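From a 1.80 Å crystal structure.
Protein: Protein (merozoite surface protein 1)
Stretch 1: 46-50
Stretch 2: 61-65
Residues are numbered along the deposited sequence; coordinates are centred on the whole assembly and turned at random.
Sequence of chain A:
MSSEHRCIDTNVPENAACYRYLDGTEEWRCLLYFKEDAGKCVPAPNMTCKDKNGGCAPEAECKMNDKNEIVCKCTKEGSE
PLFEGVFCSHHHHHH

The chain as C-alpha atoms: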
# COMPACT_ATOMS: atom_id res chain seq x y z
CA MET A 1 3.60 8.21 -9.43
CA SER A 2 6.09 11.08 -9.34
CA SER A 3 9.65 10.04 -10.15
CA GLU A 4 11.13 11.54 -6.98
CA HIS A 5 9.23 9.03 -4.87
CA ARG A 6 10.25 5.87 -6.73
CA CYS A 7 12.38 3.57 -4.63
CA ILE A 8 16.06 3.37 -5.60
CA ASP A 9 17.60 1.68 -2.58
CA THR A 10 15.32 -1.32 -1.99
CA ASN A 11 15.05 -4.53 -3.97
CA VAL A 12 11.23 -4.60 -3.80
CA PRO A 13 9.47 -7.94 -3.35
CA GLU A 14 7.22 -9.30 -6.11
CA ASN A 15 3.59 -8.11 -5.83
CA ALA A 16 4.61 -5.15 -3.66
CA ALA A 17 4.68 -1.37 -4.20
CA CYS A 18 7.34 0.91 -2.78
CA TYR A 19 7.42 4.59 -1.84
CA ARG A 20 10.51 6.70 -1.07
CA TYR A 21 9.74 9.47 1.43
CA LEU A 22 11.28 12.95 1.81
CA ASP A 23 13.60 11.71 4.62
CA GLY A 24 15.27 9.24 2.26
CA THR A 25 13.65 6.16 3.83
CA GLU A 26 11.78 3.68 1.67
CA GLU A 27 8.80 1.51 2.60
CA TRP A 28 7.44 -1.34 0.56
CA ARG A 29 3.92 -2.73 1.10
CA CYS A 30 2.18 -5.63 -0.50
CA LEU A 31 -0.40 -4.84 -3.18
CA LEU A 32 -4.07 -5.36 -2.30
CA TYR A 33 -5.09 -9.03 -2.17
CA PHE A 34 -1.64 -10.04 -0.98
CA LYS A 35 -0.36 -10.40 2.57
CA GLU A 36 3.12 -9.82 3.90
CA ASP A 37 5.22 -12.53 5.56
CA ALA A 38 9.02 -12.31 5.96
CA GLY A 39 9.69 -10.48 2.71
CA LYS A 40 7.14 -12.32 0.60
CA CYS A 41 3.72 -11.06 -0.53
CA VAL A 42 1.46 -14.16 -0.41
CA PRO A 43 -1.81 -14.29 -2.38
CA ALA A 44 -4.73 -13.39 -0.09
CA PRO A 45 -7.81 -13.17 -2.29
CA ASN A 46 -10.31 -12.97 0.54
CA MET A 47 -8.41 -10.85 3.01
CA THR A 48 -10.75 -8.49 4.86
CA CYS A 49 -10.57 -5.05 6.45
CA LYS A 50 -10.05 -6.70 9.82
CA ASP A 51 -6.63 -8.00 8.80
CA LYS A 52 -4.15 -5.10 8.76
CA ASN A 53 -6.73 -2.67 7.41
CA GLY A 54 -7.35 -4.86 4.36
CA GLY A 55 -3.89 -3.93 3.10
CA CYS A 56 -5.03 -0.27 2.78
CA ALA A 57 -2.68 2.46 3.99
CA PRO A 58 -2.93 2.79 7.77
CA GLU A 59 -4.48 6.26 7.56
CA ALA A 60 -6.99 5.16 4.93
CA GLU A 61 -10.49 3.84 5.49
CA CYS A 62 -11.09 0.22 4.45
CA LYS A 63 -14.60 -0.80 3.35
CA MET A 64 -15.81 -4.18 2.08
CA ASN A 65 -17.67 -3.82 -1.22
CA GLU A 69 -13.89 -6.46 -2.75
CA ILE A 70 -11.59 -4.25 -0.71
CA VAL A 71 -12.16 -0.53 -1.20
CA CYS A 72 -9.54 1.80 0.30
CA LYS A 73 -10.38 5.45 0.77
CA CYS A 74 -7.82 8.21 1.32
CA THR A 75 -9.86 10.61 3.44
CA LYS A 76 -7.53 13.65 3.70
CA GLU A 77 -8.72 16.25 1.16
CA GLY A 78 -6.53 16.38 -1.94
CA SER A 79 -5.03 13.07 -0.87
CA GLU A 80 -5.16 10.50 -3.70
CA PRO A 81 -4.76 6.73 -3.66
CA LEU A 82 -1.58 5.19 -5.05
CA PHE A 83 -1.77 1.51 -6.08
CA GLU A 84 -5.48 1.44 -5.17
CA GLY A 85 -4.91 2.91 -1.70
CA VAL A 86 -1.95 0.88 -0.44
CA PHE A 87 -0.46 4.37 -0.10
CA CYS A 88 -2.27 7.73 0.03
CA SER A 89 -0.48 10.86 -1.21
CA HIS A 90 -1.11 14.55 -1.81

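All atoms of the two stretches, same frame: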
# COMPACT_ATOMS: atom_id res chain seq x y z
N ASN A 46 -9.15 -13.32 -0.28
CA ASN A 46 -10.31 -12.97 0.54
C ASN A 46 -9.93 -12.35 1.86
O ASN A 46 -10.51 -12.53 2.94
CB ASN A 46 -11.15 -14.25 0.84
CG ASN A 46 -12.06 -14.49 -0.35
OD1 ASN A 46 -12.91 -13.65 -0.63
ND2 ASN A 46 -11.88 -15.57 -1.07
N MET A 47 -8.82 -11.57 1.81
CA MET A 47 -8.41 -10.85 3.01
C MET A 47 -9.49 -9.83 3.31
O MET A 47 -10.18 -9.43 2.37
CB MET A 47 -7.10 -10.11 2.64
CG MET A 47 -6.33 -9.58 3.85
SD MET A 47 -4.66 -9.14 3.22
CE MET A 47 -4.05 -8.25 4.63
N THR A 48 -9.71 -9.47 4.56
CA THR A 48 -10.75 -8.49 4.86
C THR A 48 -10.16 -7.27 5.55
O THR A 48 -9.02 -7.31 6.03
CB THR A 48 -11.84 -9.13 5.77
OG1 THR A 48 -11.37 -9.19 7.11
CG2 THR A 48 -12.08 -10.58 5.33
N CYS A 49 -11.01 -6.26 5.77
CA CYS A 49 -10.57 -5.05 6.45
C CYS A 49 -10.13 -5.27 7.89
O CYS A 49 -9.48 -4.41 8.48
CB CYS A 49 -11.60 -3.92 6.44
SG CYS A 49 -12.12 -3.36 4.86
N LYS A 50 -10.45 -6.44 8.45
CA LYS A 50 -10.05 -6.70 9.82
C LYS A 50 -8.60 -7.13 9.94
O LYS A 50 -8.07 -7.24 11.04
CB LYS A 50 -10.95 -7.80 10.42
CG LYS A 50 -12.11 -7.29 11.29
N GLU A 61 -9.31 4.58 5.03
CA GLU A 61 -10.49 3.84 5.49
C GLU A 61 -10.66 2.61 4.60
O GLU A 61 -10.62 2.71 3.38
CB GLU A 61 -11.71 4.77 5.36
CG GLU A 61 -13.02 4.00 5.26
CD GLU A 61 -14.22 4.93 5.12
OE1 GLU A 61 -14.52 5.62 6.12
OE2 GLU A 61 -14.83 4.96 4.04
N CYS A 62 -10.83 1.44 5.20
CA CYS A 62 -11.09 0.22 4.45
C CYS A 62 -12.60 -0.13 4.54
O CYS A 62 -13.14 -0.09 5.65
CB CYS A 62 -10.33 -0.93 5.10
SG CYS A 62 -10.36 -2.48 4.17
N LYS A 63 -13.20 -0.41 3.42
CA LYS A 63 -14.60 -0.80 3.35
C LYS A 63 -14.67 -2.07 2.50
O LYS A 63 -13.88 -2.20 1.56
CB LYS A 63 -15.48 0.28 2.72
N MET A 64 -15.53 -3.00 2.89
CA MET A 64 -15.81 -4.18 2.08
C MET A 64 -16.96 -3.84 1.12
O MET A 64 -17.99 -3.35 1.57
CB MET A 64 -16.22 -5.36 2.95
CG MET A 64 -15.18 -5.77 3.98
SD MET A 64 -13.61 -6.17 3.21
CE MET A 64 -14.04 -7.58 2.18
N ASN A 65 -16.73 -4.09 -0.15
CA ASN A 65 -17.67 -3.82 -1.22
C ASN A 65 -18.78 -4.94 -1.18
O ASN A 65 -18.67 -5.96 -0.52
CB ASN A 65 -17.03 -4.23 -2.56
CG ASN A 65 -17.55 -3.38 -3.72
OD1 ASN A 65 -18.68 -3.58 -4.16
ND2 ASN A 65 -16.78 -2.44 -4.23

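A single disulfide, flanked by the sulfur of one methionine, ties an irregular loop to a short strand in a small, sulfur-rich contact. Stretch 1 has no regular helix or strand; residues 61-64 of stretch 2 form a strand, and the two segments together bury just 211 Å², a small area in which the disulfide is the one covalent link. Cys49 SG and Cys62 SG are 2.1 Å apart, the length of an S-S bond, with a chi3 of -76°. Both CA-to-CB bonds point toward the opposing stretch, Cys49 with chi1 in m (-59°) and Cys62 with chi1 in t (-172°), and the bridge holds Cys49 CA and Cys62 CA 5.7 Å apart. This is the nearest CA pairing across the contact. Cysteine suits both places because its short side chain places the sulfur one carbon from the backbone, within bonding reach of its partner, and the bond spans backbones 13 residues apart in sequence without help from a ladder of backbone hydrogen bonds.

Met64 supplies the second element. Its CA-to-CB bond runs sideways, but three successive m rotamers (chi1 -59°, chi2 -58°, chi3 -63°) fold the chain so that its end comes nearer to the loop. Met64 SD thereby lies 3.6 Å from Cys49 SG, a van der Waals contact between two polarizable sulfurs, and 4.0 Å from Thr48 CA. Cys49 N also donates a weak hydrogen bond to Met64 SD, at 3.6 Å with an N-H...S angle of 142°; sulfur is a poor acceptor, and the long distance fits that. A flexible, unbranched thioether can offer apolar surface and a modest acceptor in the same place. Its methyl reaches the loop more loosely, with Met64 CE 4.3 Å from Met47 O.

Cys49 is the most covered residue, losing 98 Å² to the strand, against 48 Å² for Met64 and 34 Å² for Cys62. Thr48, whose CA-to-CB bond runs sideways, has 21 Å² covered, while its hydroxyl works within the loop: Lys50 N donates to Thr48 OG1 at 3.2 Å and 156°, a bond that bridges the two neighbours of Cys49. Along the strand, Glu61 and Lys63 direct their CA-to-CB bonds away, as alternation in an extended chain predicts, leaving Cys62 between them facing the loop. The CA-to-CB bond of Lys50 likewise points away, and its side chain beyond CG, like that of Lys63 beyond CB, is not modelled.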